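Local coordinates for protein serine Recombinase (Sulfolobus solfataricus, PDB 3LHF) that probably binds DNA and exchanges its strands in transposition, this chain being mostly the resolvase-type N-terminal domain of a serine recombinase, at residues Asp17-Gln22 with Thr38-Gly43; Tyr33-Thr38 with Phe51-Arg56; Ser42-Lys47 with Val110-Ser115; Glu84-Lys87 with Glu92-Val95. The protein carries 1 engineered substitution. All coordinates share one frame; numbering follows the deposited sequence.

Contact 1 (Asp17-Gln22 with Thr38-Gly43); sequences DDLVNQ and TDIGSG. Engineered in segment 38-43: G43 (natural residue Lys).
L19 of helix 16-29 reaches across with its two methyl groups to strand 35-40, where it meets T38 and I40 and lies near the carbonyl of D39 between them. Its CG is anti to the backbone N (chi1 -159°), which places the methyls toward the strand. At T38, CB lies 4.1 Å from L19 CD2. D39 points its CB away from the helix; its OD1 accepts a hydrogen bond from G50 N and its OD2 is hydrogen-bonded to Y7 OH. Toward L19 it presents its carbonyl, a marginal contact with D39 O at 4.5 Å from L19 CD1. I40 follows, its CD1 swinging in to 4.2 Å from the same L19 CD1, so the two leucine methyls divide their partners, CD2 on the threonine and CD1 further along the strand. At G41 the backbone angles would press any side chain against the preceding carbonyl oxygen, and its own O receives R9 NH1. The chain leaves the sheet here. Helix and strand run nearly antiparallel, at 158° and 10.3 Å between axes, and L19 also touches V10 of the neighbouring strand. This is the helix-to-second-strand packing of a beta-alpha-beta crossover, formed by strand 3-10, helix 16-29 and strand 35-40.

Contact 2 (Tyr33-Thr38 with Phe51-Arg56); sequences YDQVIT and FLKLLR
The strand carrying I37 and the helix carrying K53 and L54 run at 137° to one another, with 8.9 Å between their axes. In this alpha/beta resolvase domain the strand is an edge of the parallel sheet, and helix 49-58 covers the face opposite to helix 16-29, so I37 points to the former while its neighbour T38 points to the latter. I37 makes the largest share of the contact. Its CG1 stands anti to the carbonyl carbon and the chain then runs straight on (chi2 -180°), which puts CD1 at the far end of the side chain, against the helix. There I37 CD1 lies 4.1 Å from L54 CB and 3.7 Å from K53 CD. The lysine, an exposed residue, leaves the helix with CG anti to its backbone N, then bends at chi2 and chi3, and its CD and NZ both lie along the end of the isoleucine, with K53 NZ 3.8 Å from I37 CD1. K53 runs past the Q35 side chain, which it crosses at about a right angle. The lysine thus screens one flank of the buried isoleucine. On the sheet, both I37 and L54 pack on Y7 of strand 3-10, and the backbone of I37 bonds to L6 and A8. The other side of the helix meets the second subunit: F51 packs on I81 of that chain, and R56 NH2 makes a salt bridge with its E84 OE1. Within the helix, L52 CB sits 4.0 Å above one face of the R56 guanidinium, offset toward its rim.

Contact 3 (Ser42-Lys47 with Val110-Ser115); sequences SGLNMK and VSILVS. Engineered in segment 42-47: G43 (natural residue Lys).
A type I beta turn from S42 to N45 sets L44 against S111 and I112 of helix 102-122, in the loop that links strand 35-40 to helix 49-58. The two methyls of the leucine divide their partners on the helix. L44 CD1 lies 4.0 Å from S111 OG, while L44 CD2 rests 4.0 Å from I112 CG1, the leucine and isoleucine side chains crossing at about a right angle. CG of L44 is anti to the carbonyl carbon (chi1 -71°), which directs the side chain toward the helix. With an alanine here both methyls are gone, and I112 would probably lose its neighbour from the turn, opening a gap that F77, which touches both residues, would border. The turn is closed by its backbone bond from N45 N to S42 O, 3.0 Å, and reinforced by an ST turn, in which L44 N donates to S42 OG at 3.1 Å and almost straight (173°). G43, between them, is an engineered replacement of lysine. In serine recombinases of the resolvase family, a long helix like 102-122 follows the catalytic core and takes part in dimer contacts; here I112 also packs on F116 of the second subunit. One water bridges the polar side, 3.0 Å from S42 OG and donating to S111 OG at 2.9 Å, while the same S111 hydroxyl has E107 O as its partner within the helix. Further on, K47 N bonds to N45 OD1 in an Asx turn, at 3.2 Å and with the donor tilted 30° from the carbonyl plane.

Contact 4 (Glu84-Lys87 with Glu92-Val95); sequences EVCK and EIVV
A small apolar helix-on-strand contact places C86 of helix 79-88 over strand 92-95, outermost in the sheet of this chain, where I93 and E92 receive it. Only four residues separate the segments, and the CA atoms of C86 and E92 are 6.2 Å apart. C86 is the residue of 84-87 that reaches across. It is buried, with its CB directed to the strand and SG as the atom in touch. C86 SG lies 3.7 Å from I93 CG1, an apolar contact at the side of the isoleucine rather than at its end. In I93, CG1 is anti to the carbonyl carbon (chi1 -52°), which brings that branch round to the sulfur although the CB itself does not head for the helix. The second neighbour of the sulfur is backbone: C86 SG stands 3.9 Å from E92 N, with no hydrogen bond between them. E92 points its CB away from the helix, and its OE1 makes a long, weak ion pair with R65 NE. I93 also packs on L74 of helix 71-74, and the strand is held in the sheet by backbone bonds of E92 and V94 to V66 and of V94 to V68. On the helix, V85 meets V85 of the second subunit. Together 84-87 and 92-95 bury 99 Å² between them. The arrangement is the closing half of a beta-alpha-beta crossover, in which the connection through helices 71-74 and 79-88 leads from strand 63-68 to its parallel neighbour 92-95 in the resolvase-type alpha/beta domain.

Contacts 1 and 2 use the same edge strand, 35-40, from opposite faces, with T38 turned to helix 16-29 and I37 to helix 49-58; D39 is hydrogen-bonded to G50 at the beginning of helix 49-58. Contact 4 lies at the other edge of the sheet. Contacts 1, 2 and 4 each pack a helix on a strand without a hydrogen bond across; contact 3, apart from the sheet and beginning on the loop where contact 1 ends, has no direct one either but adds a water bridge. All are partly buried: I37, L54, I112 and C86 are buried, whereas I40 and K53 are exposed. Contacts 2, 3 and 4 also border the second subunit.

Contact 1 (Asp17-Gln22 with Thr38-Gly43)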
# COMPACT_ATOMS: atom_id res chain seq x y z
N ASP D 17 -13.82 21.54 -7.90
CA ASP D 17 -14.21 21.81 -9.23
C ASP D 17 -13.46 20.94 -10.23
O ASP D 17 -13.99 20.53 -11.24
CB ASP D 17 -14.06 23.28 -9.46
CG ASP D 17 -14.65 24.08 -8.34
OD1 ASP D 17 -13.95 24.89 -7.73
OD2 ASP D 17 -15.82 23.86 -8.06
N ASP D 18 -12.20 20.69 -9.93
CA ASP D 18 -11.38 19.81 -10.72
C ASP D 18 -11.82 18.36 -10.71
O ASP D 18 -11.66 17.67 -11.68
CB ASP D 18 -9.91 19.97 -10.35
CG ASP D 18 -9.33 21.22 -10.92
OD1 ASP D 18 -9.11 21.27 -12.13
OD2 ASP D 18 -9.10 22.16 -10.16
N LEU D 19 -12.38 17.91 -9.59
CA LEU D 19 -12.94 16.58 -9.47
C LEU D 19 -14.10 16.42 -10.42
O LEU D 19 -14.23 15.44 -11.08
CB LEU D 19 -13.42 16.33 -8.06
CG LEU D 19 -13.62 14.94 -7.46
CD1 LEU D 19 -14.63 14.95 -6.39
CD2 LEU D 19 -13.90 13.86 -8.42
N VAL D 20 -14.94 17.44 -10.50
CA VAL D 20 -16.09 17.38 -11.35
C VAL D 20 -15.53 17.17 -12.74
O VAL D 20 -16.06 16.40 -13.50
CB VAL D 20 -16.87 18.70 -11.28
CG1 VAL D 20 -17.87 18.83 -12.36
CG2 VAL D 20 -17.49 18.87 -9.95
N ASN D 21 -14.44 17.87 -13.03
CA ASN D 21 -13.73 17.74 -14.29
C ASN D 21 -13.12 16.39 -14.53
O ASN D 21 -13.10 15.91 -15.62
CB ASN D 21 -12.65 18.81 -14.43
CG ASN D 21 -12.03 18.81 -15.79
OD1 ASN D 21 -12.63 19.25 -16.74
ND2 ASN D 21 -10.82 18.31 -15.89
N GLN D 22 -12.59 15.80 -13.49
CA GLN D 22 -12.02 14.47 -13.57
C GLN D 22 -13.11 13.47 -13.92
O GLN D 22 -12.88 12.54 -14.65
CB GLN D 22 -11.33 14.10 -12.27
CG GLN D 22 -10.56 12.83 -12.31
CD GLN D 22 -10.09 12.44 -10.96
OE1 GLN D 22 -9.82 11.29 -10.70
NE2 GLN D 22 -9.98 13.38 -10.10
N THR D 38 -16.59 8.50 -6.42
CA THR D 38 -15.61 9.52 -6.17
C THR D 38 -15.28 9.62 -4.69
O THR D 38 -16.07 9.28 -3.85
CB THR D 38 -16.10 10.86 -6.64
OG1 THR D 38 -16.97 11.42 -5.67
CG2 THR D 38 -16.85 10.73 -7.89
N ASP D 39 -14.08 10.07 -4.40
CA ASP D 39 -13.66 10.22 -3.04
C ASP D 39 -12.96 11.53 -2.86
O ASP D 39 -12.39 12.06 -3.78
CB ASP D 39 -12.69 9.11 -2.67
CG ASP D 39 -13.36 7.98 -1.97
OD1 ASP D 39 -13.87 8.19 -0.89
OD2 ASP D 39 -13.36 6.87 -2.49
N ILE D 40 -13.03 12.06 -1.66
CA ILE D 40 -12.17 13.15 -1.30
C ILE D 40 -11.30 12.66 -0.17
O ILE D 40 -11.76 12.15 0.82
CB ILE D 40 -12.93 14.40 -0.91
CG1 ILE D 40 -13.45 15.08 -2.15
CG2 ILE D 40 -12.04 15.35 -0.25
CD1 ILE D 40 -14.88 15.18 -2.21
N GLY D 41 -10.02 12.81 -0.37
CA GLY D 41 -9.05 12.48 0.62
C GLY D 41 -7.85 12.08 -0.15
O GLY D 41 -7.94 11.95 -1.34
N SER D 42 -6.75 11.89 0.53
CA SER D 42 -5.53 11.45 -0.10
C SER D 42 -5.61 9.99 -0.48
O SER D 42 -6.34 9.23 0.11
CB SER D 42 -4.35 11.70 0.81
OG SER D 42 -3.21 11.01 0.38
N GLY D 43 -4.83 9.62 -1.48
CA GLY D 43 -4.70 8.25 -1.95
C GLY D 43 -4.06 7.33 -0.93
O GLY D 43 -4.08 6.14 -1.08

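Contact 2 (Tyr33-Thr38 with Phe51-Arg56)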
# COMPACT_ATOMS: atom_id res chain seq x y z
N TYR D 33 -20.38 3.17 -19.16
CA TYR D 33 -20.13 2.90 -17.74
C TYR D 33 -21.42 2.73 -16.94
O TYR D 33 -22.41 3.36 -17.20
CB TYR D 33 -19.25 4.00 -17.13
CG TYR D 33 -19.70 5.38 -17.46
CD1 TYR D 33 -19.47 5.92 -18.70
CD2 TYR D 33 -20.39 6.14 -16.55
CE1 TYR D 33 -19.88 7.16 -19.01
CE2 TYR D 33 -20.81 7.38 -16.86
CZ TYR D 33 -20.55 7.88 -18.09
OH TYR D 33 -20.97 9.12 -18.42
N ASP D 34 -21.41 1.80 -16.01
CA ASP D 34 -22.44 1.66 -15.02
C ASP D 34 -22.59 2.65 -13.87
O ASP D 34 -23.66 3.04 -13.55
CB ASP D 34 -22.40 0.24 -14.49
CG ASP D 34 -22.49 -0.76 -15.56
OD1 ASP D 34 -23.26 -0.53 -16.49
OD2 ASP D 34 -21.80 -1.77 -15.50
N GLN D 35 -21.51 2.98 -13.20
CA GLN D 35 -21.59 3.68 -11.95
C GLN D 35 -20.45 4.66 -11.80
O GLN D 35 -19.41 4.46 -12.37
CB GLN D 35 -21.56 2.68 -10.81
CG GLN D 35 -22.90 2.41 -10.20
CD GLN D 35 -22.93 1.17 -9.34
OE1 GLN D 35 -22.26 1.10 -8.32
NE2 GLN D 35 -23.72 0.20 -9.73
N VAL D 36 -20.65 5.72 -11.04
CA VAL D 36 -19.58 6.67 -10.78
C VAL D 36 -19.25 6.79 -9.30
O VAL D 36 -20.10 7.12 -8.51
CB VAL D 36 -19.88 8.04 -11.38
CG1 VAL D 36 -18.68 8.88 -11.41
CG2 VAL D 36 -20.40 7.90 -12.74
N ILE D 37 -18.01 6.51 -8.93
CA ILE D 37 -17.59 6.62 -7.54
C ILE D 37 -16.44 7.60 -7.36
O ILE D 37 -15.46 7.52 -8.04
CB ILE D 37 -17.16 5.27 -6.95
CG1 ILE D 37 -18.31 4.29 -6.95
CG2 ILE D 37 -16.66 5.45 -5.55
CD1 ILE D 37 -17.98 2.96 -6.39
N THR D 38 -16.59 8.50 -6.42
CA THR D 38 -15.61 9.52 -6.17
C THR D 38 -15.28 9.62 -4.69
O THR D 38 -16.07 9.28 -3.85
CB THR D 38 -16.10 10.86 -6.64
OG1 THR D 38 -16.97 11.42 -5.67
CG2 THR D 38 -16.85 10.73 -7.89
N PHE D 51 -13.64 4.33 -1.91
CA PHE D 51 -12.69 3.30 -2.21
C PHE D 51 -13.09 1.95 -1.63
O PHE D 51 -13.09 0.95 -2.31
CB PHE D 51 -11.35 3.75 -1.64
CG PHE D 51 -10.27 2.80 -1.84
CD1 PHE D 51 -9.65 2.69 -3.04
CD2 PHE D 51 -9.86 2.00 -0.82
CE1 PHE D 51 -8.67 1.83 -3.22
CE2 PHE D 51 -8.89 1.14 -0.99
CZ PHE D 51 -8.29 1.04 -2.19
N LEU D 52 -13.44 1.93 -0.36
CA LEU D 52 -13.79 0.70 0.34
C LEU D 52 -15.03 0.05 -0.25
O LEU D 52 -15.12 -1.16 -0.34
CB LEU D 52 -13.96 0.94 1.83
CG LEU D 52 -12.69 1.15 2.64
CD1 LEU D 52 -12.95 1.93 3.87
CD2 LEU D 52 -12.03 -0.12 2.96
N LYS D 53 -15.97 0.87 -0.65
CA LYS D 53 -17.14 0.40 -1.32
C LYS D 53 -16.80 -0.26 -2.63
O LYS D 53 -17.27 -1.32 -2.91
CB LYS D 53 -18.07 1.58 -1.58
CG LYS D 53 -19.44 1.21 -2.02
CD LYS D 53 -19.71 1.70 -3.38
CE LYS D 53 -21.03 2.43 -3.47
NZ LYS D 53 -21.43 2.65 -4.87
N LEU D 54 -15.98 0.38 -3.43
CA LEU D 54 -15.58 -0.20 -4.68
C LEU D 54 -14.83 -1.48 -4.43
O LEU D 54 -15.09 -2.46 -5.04
CB LEU D 54 -14.64 0.76 -5.40
CG LEU D 54 -13.81 0.28 -6.57
CD1 LEU D 54 -14.63 -0.38 -7.59
CD2 LEU D 54 -13.06 1.40 -7.17
N LEU D 55 -13.90 -1.44 -3.51
CA LEU D 55 -13.10 -2.59 -3.24
C LEU D 55 -14.04 -3.67 -2.77
O LEU D 55 -13.93 -4.79 -3.19
CB LEU D 55 -12.12 -2.27 -2.13
CG LEU D 55 -10.90 -3.15 -1.90
CD1 LEU D 55 -11.15 -4.07 -0.78
CD2 LEU D 55 -10.47 -3.91 -3.11
N ARG D 56 -14.98 -3.29 -1.93
CA ARG D 56 -15.92 -4.22 -1.37
C ARG D 56 -16.71 -4.86 -2.49
O ARG D 56 -16.91 -6.04 -2.50
CB ARG D 56 -16.84 -3.50 -0.39
CG ARG D 56 -16.74 -3.96 1.02
CD ARG D 56 -16.83 -2.83 2.00
NE ARG D 56 -15.91 -3.03 3.10
CZ ARG D 56 -15.76 -2.22 4.13
NH1 ARG D 56 -16.49 -1.14 4.25
NH2 ARG D 56 -14.88 -2.49 5.06

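Contact 3 (Ser42-Lys47 with Val110-Ser115)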
# COMPACT_ATOMS: atom_id res chain seq x y z
N SER D 42 -6.75 11.89 0.53
CA SER D 42 -5.53 11.45 -0.10
C SER D 42 -5.61 9.99 -0.48
O SER D 42 -6.34 9.23 0.11
CB SER D 42 -4.35 11.70 0.81
OG SER D 42 -3.21 11.01 0.38
N GLY D 43 -4.83 9.62 -1.48
CA GLY D 43 -4.70 8.25 -1.95
C GLY D 43 -4.06 7.33 -0.93
O GLY D 43 -4.08 6.14 -1.08
N LEU D 44 -3.54 7.90 0.14
CA LEU D 44 -2.99 7.12 1.24
C LEU D 44 -4.05 6.72 2.25
O LEU D 44 -3.78 5.99 3.16
CB LEU D 44 -1.88 7.88 1.93
CG LEU D 44 -0.57 8.03 1.18
CD1 LEU D 44 0.05 9.35 1.43
CD2 LEU D 44 0.37 6.94 1.56
N ASN D 45 -5.27 7.21 2.07
CA ASN D 45 -6.34 6.92 2.98
C ASN D 45 -6.96 5.57 2.64
O ASN D 45 -7.46 5.37 1.55
CB ASN D 45 -7.40 8.02 2.86
CG ASN D 45 -8.14 8.28 4.14
OD1 ASN D 45 -8.39 7.38 4.92
ND2 ASN D 45 -8.49 9.51 4.35
N MET D 46 -6.89 4.63 3.57
CA MET D 46 -7.43 3.31 3.33
C MET D 46 -8.87 3.27 3.76
O MET D 46 -9.53 2.28 3.63
CB MET D 46 -6.62 2.25 4.04
CG MET D 46 -5.30 1.90 3.39
SD MET D 46 -5.35 1.56 1.66
CE MET D 46 -5.42 3.16 0.98
N LYS D 47 -9.34 4.38 4.28
CA LYS D 47 -10.70 4.48 4.71
C LYS D 47 -11.58 5.40 3.85
O LYS D 47 -12.58 5.88 4.33
CB LYS D 47 -10.76 4.87 6.18
CG LYS D 47 -10.66 3.69 7.11
CD LYS D 47 -10.56 4.10 8.57
CE LYS D 47 -11.90 4.17 9.28
NZ LYS D 47 -12.22 2.98 10.08
N VAL D 110 5.08 14.09 1.81
CA VAL D 110 5.06 14.85 3.02
C VAL D 110 4.27 14.12 4.08
O VAL D 110 4.70 14.06 5.21
CB VAL D 110 4.48 16.24 2.81
CG1 VAL D 110 4.47 17.01 4.09
CG2 VAL D 110 5.22 16.98 1.74
N SER D 111 3.13 13.55 3.73
CA SER D 111 2.32 12.83 4.71
C SER D 111 3.03 11.64 5.26
O SER D 111 3.03 11.40 6.44
CB SER D 111 1.02 12.34 4.09
OG SER D 111 0.78 12.99 2.89
N ILE D 112 3.66 10.89 4.39
CA ILE D 112 4.39 9.73 4.82
C ILE D 112 5.48 10.18 5.75
O ILE D 112 5.70 9.58 6.78
CB ILE D 112 5.00 9.00 3.63
CG1 ILE D 112 3.92 8.44 2.74
CG2 ILE D 112 5.86 7.88 4.10
CD1 ILE D 112 4.31 8.36 1.37
N LEU D 113 6.15 11.25 5.40
CA LEU D 113 7.19 11.75 6.27
C LEU D 113 6.61 12.17 7.59
O LEU D 113 7.20 11.93 8.62
CB LEU D 113 7.95 12.89 5.63
CG LEU D 113 8.97 12.48 4.58
CD1 LEU D 113 9.11 13.55 3.54
CD2 LEU D 113 10.28 12.14 5.18
N VAL D 114 5.45 12.78 7.58
CA VAL D 114 4.82 13.18 8.82
C VAL D 114 4.50 12.00 9.70
O VAL D 114 4.73 12.05 10.88
CB VAL D 114 3.51 13.90 8.57
CG1 VAL D 114 2.86 14.21 9.86
CG2 VAL D 114 3.73 15.13 7.79
N SER D 115 3.95 10.95 9.13
CA SER D 115 3.63 9.77 9.90
C SER D 115 4.84 9.07 10.51
O SER D 115 4.86 8.77 11.68
CB SER D 115 2.86 8.77 9.05
OG SER D 115 3.04 7.47 9.53
O HOH W 1 -1.85 13.33 1.65

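Contact 4 (Glu84-Lys87 with Glu92-Val95)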
# COMPACT_ATOMS: atom_id res chain seq x y z
N GLU D 84 -3.67 -8.04 -8.18
CA GLU D 84 -3.81 -9.44 -7.85
C GLU D 84 -5.20 -9.70 -7.36
O GLU D 84 -5.77 -10.72 -7.64
CB GLU D 84 -2.77 -9.87 -6.84
CG GLU D 84 -1.39 -10.07 -7.45
CD GLU D 84 -1.31 -11.25 -8.37
OE1 GLU D 84 -0.37 -11.34 -9.16
OE2 GLU D 84 -2.19 -12.10 -8.33
N VAL D 85 -5.74 -8.77 -6.61
CA VAL D 85 -7.09 -8.88 -6.13
C VAL D 85 -8.08 -8.90 -7.28
O VAL D 85 -9.02 -9.67 -7.27
CB VAL D 85 -7.42 -7.73 -5.19
CG1 VAL D 85 -8.83 -7.36 -5.28
CG2 VAL D 85 -7.09 -8.07 -3.82
N CYS D 86 -7.86 -8.04 -8.27
CA CYS D 86 -8.71 -7.95 -9.42
C CYS D 86 -8.71 -9.23 -10.25
O CYS D 86 -9.75 -9.73 -10.64
CB CYS D 86 -8.25 -6.81 -10.29
SG CYS D 86 -9.41 -5.56 -10.59
N LYS D 87 -7.54 -9.78 -10.48
CA LYS D 87 -7.39 -10.95 -11.31
C LYS D 87 -8.18 -12.10 -10.73
O LYS D 87 -8.61 -12.98 -11.43
CB LYS D 87 -5.93 -11.33 -11.45
CG LYS D 87 -5.37 -12.04 -10.27
CD LYS D 87 -4.30 -12.97 -10.69
CE LYS D 87 -4.82 -13.96 -11.70
NZ LYS D 87 -5.49 -15.09 -11.08
N GLU D 92 -10.95 -5.67 -14.15
CA GLU D 92 -9.83 -5.13 -14.86
C GLU D 92 -9.62 -3.68 -14.46
O GLU D 92 -10.57 -2.94 -14.29
CB GLU D 92 -10.09 -5.29 -16.35
CG GLU D 92 -9.53 -4.27 -17.27
CD GLU D 92 -10.22 -4.30 -18.61
OE1 GLU D 92 -11.28 -4.92 -18.71
OE2 GLU D 92 -9.72 -3.71 -19.55
N ILE D 93 -8.38 -3.29 -14.28
CA ILE D 93 -8.11 -1.91 -13.98
C ILE D 93 -7.57 -1.23 -15.19
O ILE D 93 -6.48 -1.51 -15.64
CB ILE D 93 -7.10 -1.75 -12.86
CG1 ILE D 93 -7.52 -2.57 -11.67
CG2 ILE D 93 -7.00 -0.32 -12.47
CD1 ILE D 93 -6.83 -2.23 -10.45
N VAL D 94 -8.36 -0.33 -15.72
CA VAL D 94 -8.01 0.46 -16.86
C VAL D 94 -7.59 1.84 -16.37
O VAL D 94 -8.26 2.45 -15.58
CB VAL D 94 -9.17 0.52 -17.82
CG1 VAL D 94 -8.92 1.45 -18.90
CG2 VAL D 94 -9.42 -0.81 -18.36
N VAL D 95 -6.44 2.28 -16.83
CA VAL D 95 -5.84 3.53 -16.41
C VAL D 95 -5.66 4.42 -17.61
O VAL D 95 -4.89 4.13 -18.47
CB VAL D 95 -4.46 3.28 -15.79
CG1 VAL D 95 -3.77 4.56 -15.51
CG2 VAL D 95 -4.55 2.48 -14.56